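Local coordinates for protein mitochondrial edited mRNA stability factor 1 (Trypanosoma brucei, PDB 6NL1) that probably processes the 5' ends of mitochondrial mRNAs as a nudix-type enzyme and takes part in stabilising edited transcripts, at residues Glu84-Pro89 against Thr173-Gly178. Sequence-based numbering, arbitrary orientation.
Sequences EKLSHP and TVYLFG
Leu86 sets its CD1 methyl at the edge of the Tyr175 ring, near the ring plane, 3.8 Å from CE1 and 4.0 Å from CD1 of that tyrosine. The two residues sit in a four-stranded antiparallel sheet, on strands that are not direct neighbours: 84-86 is an edge strand, 100-107 lies between, and 171-178 comes next. Leu86 pairs through its backbone with Val101 of the intervening strand, and its side chain meets the tyrosine beyond it. The two side chains cross at about a right angle, a methyl meeting the C-H border of the ring.

Tyr175 turns its CG anti to its own carbonyl carbon (chi1 -62°), which brings the ring nearer to Leu86 than the direction of its CB alone would. Its OH is hydrogen-bonded to Glu136 on strand 132-137, and its ring also meets Phe93 with the planes tilted about 55°. The ring is therefore held at its hydroxyl end as well as along the border that Leu86 touches.

Three residues further on, Pro89 comes round to Phe177, two residues after Tyr175 on strand 171-178. The whole contact is small, 124 Å² summed over both sides, and apolar, lying far from the residues that bind GDP. Phe177 also rests on Val101 of strand 100-107 and His132 of strand 132-137, the two strands flanking its own, while Pro89 meets it edge-on, CB in the ring plane and 4.0 Å from CE1.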
ATOM      1  N   GLU A  84     -10.637 -13.167  22.586  1.00 34.83           N
ATOM      2  CA  GLU A  84     -11.769 -13.339  23.485  1.00 35.76           C
ATOM      3  C   GLU A  84     -12.982 -13.761  22.672  1.00 43.34           C
ATOM      4  O   GLU A  84     -13.384 -13.065  21.732  1.00 36.02           O
ATOM      5  CB  GLU A  84     -12.046 -12.035  24.236  1.00 37.56           C
ATOM      6  CG  GLU A  84     -10.841 -11.555  25.050  1.00 91.76           C
ATOM      7  CD  GLU A  84     -10.885 -10.070  25.379  1.00102.39           C
ATOM      8  OE1 GLU A  84     -10.238  -9.279  24.654  1.00 62.90           O
ATOM      9  OE2 GLU A  84     -11.550  -9.697  26.370  1.00102.89           O
ATOM     10  N   LYS A  85     -13.551 -14.913  23.020  1.00 38.96           N
ATOM     11  CA  LYS A  85     -14.716 -15.409  22.305  1.00 44.06           C
ATOM     12  C   LYS A  85     -15.934 -14.569  22.654  1.00 41.37           C
ATOM     13  O   LYS A  85     -16.136 -14.205  23.807  1.00 47.06           O
ATOM     14  CB  LYS A  85     -14.992 -16.885  22.621  1.00 40.43           C
ATOM     15  CG  LYS A  85     -15.986 -17.508  21.649  1.00 51.62           C
ATOM     16  CD  LYS A  85     -16.412 -18.912  22.046  1.00 58.81           C
ATOM     17  CE  LYS A  85     -17.341 -19.496  20.982  1.00 74.96           C
ATOM     18  NZ  LYS A  85     -18.272 -20.542  21.503  1.00 84.42           N
ATOM     19  N   LEU A  86     -16.734 -14.253  21.643  1.00 36.50           N
ATOM     20  CA  LEU A  86     -17.974 -13.530  21.852  1.00 34.45           C
ATOM     21  C   LEU A  86     -19.155 -14.449  21.546  1.00 43.50           C
ATOM     22  O   LEU A  86     -19.064 -15.333  20.694  1.00 47.05           O
ATOM     23  CB  LEU A  86     -18.023 -12.277  20.970  1.00 33.43           C
ATOM     24  CG  LEU A  86     -16.873 -11.285  21.149  1.00 41.16           C
ATOM     25  CD1 LEU A  86     -17.018 -10.123  20.200  1.00 34.47           C
ATOM     26  CD2 LEU A  86     -16.805 -10.781  22.587  1.00 37.47           C
ATOM     27  N   SER A  87     -20.259 -14.233  22.251  1.00 38.83           N
ATOM     28  CA  SER A  87     -21.476 -15.010  22.059  1.00 52.77           C
ATOM     29  C   SER A  87     -22.095 -14.714  20.710  1.00 39.76           C
ATOM     30  O   SER A  87     -22.614 -15.608  20.052  1.00 39.78           O
ATOM     31  CB  SER A  87     -22.498 -14.671  23.148  1.00 33.45           C
ATOM     32  OG  SER A  87     -22.086 -15.175  24.405  1.00 83.03           O
ATOM     33  N   HIS A  88     -22.053 -13.442  20.325  1.00 37.06           N
ATOM     34  CA  HIS A  88     -22.707 -12.951  19.118  1.00 43.03           C
ATOM     35  C   HIS A  88     -21.952 -11.716  18.680  1.00 43.08           C
ATOM     36  O   HIS A  88     -21.266 -11.092  19.481  1.00 36.63           O
ATOM     37  CB  HIS A  88     -24.159 -12.544  19.406  1.00 40.72           C
ATOM     38  CG  HIS A  88     -24.977 -13.607  20.065  1.00 57.08           C
ATOM     39  ND1 HIS A  88     -25.671 -14.565  19.353  1.00 78.38           N
ATOM     40  CD2 HIS A  88     -25.229 -13.861  21.372  1.00 61.80           C
ATOM     41  CE1 HIS A  88     -26.306 -15.364  20.191  1.00 54.47           C
ATOM     42  NE2 HIS A  88     -26.054 -14.959  21.425  1.00 57.93           N
ATOM     43  N   PRO A  89     -22.077 -11.342  17.403  1.00 36.25           N
ATOM     44  CA  PRO A  89     -21.482 -10.061  17.023  1.00 37.74           C
ATOM     45  C   PRO A  89     -22.315  -8.915  17.596  1.00 24.47           C
ATOM     46  O   PRO A  89     -23.500  -9.094  17.886  1.00 30.49           O
ATOM     47  CB  PRO A  89     -21.589 -10.049  15.488  1.00 41.38           C
ATOM     48  CG  PRO A  89     -22.179 -11.386  15.087  1.00 38.88           C
ATOM     49  CD  PRO A  89     -22.819 -11.970  16.298  1.00 36.11           C
ATOM     50  N   THR A 173     -10.009  -2.351  18.126  1.00 26.28           N
ATOM     51  CA  THR A 173     -10.657  -3.628  18.398  1.00 28.65           C
ATOM     52  C   THR A 173     -10.770  -4.389  17.085  1.00 23.95           C
ATOM     53  O   THR A 173     -11.341  -3.884  16.113  1.00 24.27           O
ATOM     54  CB  THR A 173     -12.064  -3.440  19.001  1.00 27.00           C
ATOM     55  OG1 THR A 173     -11.982  -2.577  20.140  1.00 29.26           O
ATOM     56  CG2 THR A 173     -12.649  -4.782  19.425  1.00 31.08           C
ATOM     57  N   VAL A 174     -10.218  -5.597  17.058  1.00 30.42           N
ATOM     58  CA  VAL A 174     -10.249  -6.439  15.869  1.00 28.22           C
ATOM     59  C   VAL A 174     -11.228  -7.584  16.078  1.00 33.06           C
ATOM     60  O   VAL A 174     -11.174  -8.267  17.095  1.00 31.03           O
ATOM     61  CB  VAL A 174      -8.852  -7.017  15.566  1.00 36.11           C
ATOM     62  CG1 VAL A 174      -8.896  -7.952  14.361  1.00 28.76           C
ATOM     63  CG2 VAL A 174      -7.841  -5.894  15.364  1.00 26.65           C
ATOM     64  N   TYR A 175     -12.130  -7.787  15.123  1.00 27.04           N
ATOM     65  CA  TYR A 175     -13.056  -8.912  15.188  1.00 29.35           C
ATOM     66  C   TYR A 175     -12.717  -9.961  14.138  1.00 34.47           C
ATOM     67  O   TYR A 175     -12.371  -9.625  13.006  1.00 31.62           O
ATOM     68  CB  TYR A 175     -14.495  -8.455  14.980  1.00 26.21           C
ATOM     69  CG  TYR A 175     -15.008  -7.493  16.019  1.00 29.18           C
ATOM     70  CD1 TYR A 175     -15.784  -7.936  17.085  1.00 29.16           C
ATOM     71  CD2 TYR A 175     -14.723  -6.138  15.930  1.00 33.18           C
ATOM     72  CE1 TYR A 175     -16.254  -7.054  18.025  1.00 33.94           C
ATOM     73  CE2 TYR A 175     -15.190  -5.255  16.861  1.00 32.22           C
ATOM     74  CZ  TYR A 175     -15.947  -5.708  17.905  1.00 34.85           C
ATOM     75  OH  TYR A 175     -16.405  -4.803  18.830  1.00 42.21           O
ATOM     76  N   LEU A 176     -12.828 -11.230  14.520  1.00 32.65           N
ATOM     77  CA  LEU A 176     -12.608 -12.334  13.598  1.00 25.42           C
ATOM     78  C   LEU A 176     -13.887 -13.156  13.498  1.00 36.67           C
ATOM     79  O   LEU A 176     -14.469 -13.537  14.516  1.00 26.24           O
ATOM     80  CB  LEU A 176     -11.461 -13.232  14.072  1.00 17.59           C
ATOM     81  CG  LEU A 176     -10.105 -12.642  14.507  1.00 40.31           C
ATOM     82  CD1 LEU A 176      -9.147 -13.776  14.828  1.00 37.97           C
ATOM     83  CD2 LEU A 176      -9.502 -11.753  13.458  1.00 42.83           C
ATOM     84  N   PHE A 177     -14.318 -13.412  12.263  1.00 25.11           N
ATOM     85  CA  PHE A 177     -15.489 -14.242  11.985  1.00 26.30           C
ATOM     86  C   PHE A 177     -15.070 -15.437  11.141  1.00 32.57           C
ATOM     87  O   PHE A 177     -14.521 -15.277  10.048  1.00 32.10           O
ATOM     88  CB  PHE A 177     -16.538 -13.451  11.197  1.00 30.45           C
ATOM     89  CG  PHE A 177     -16.937 -12.162  11.837  1.00 33.39           C
ATOM     90  CD1 PHE A 177     -18.036 -12.105  12.673  1.00 34.39           C
ATOM     91  CD2 PHE A 177     -16.204 -11.003  11.606  1.00 33.67           C
ATOM     92  CE1 PHE A 177     -18.409 -10.909  13.266  1.00 38.72           C
ATOM     93  CE2 PHE A 177     -16.568  -9.808  12.192  1.00 37.34           C
ATOM     94  CZ  PHE A 177     -17.673  -9.759  13.026  1.00 31.80           C
ATOM     95  N   GLY A 178     -15.327 -16.637  11.639  1.00 30.43           N
ATOM     96  CA  GLY A 178     -15.030 -17.827  10.870  1.00 33.06           C
ATOM     97  C   GLY A 178     -15.332 -19.080  11.649  1.00 38.52           C
ATOM     98  O   GLY A 178     -16.006 -19.016  12.676  1.00 33.28           O
TER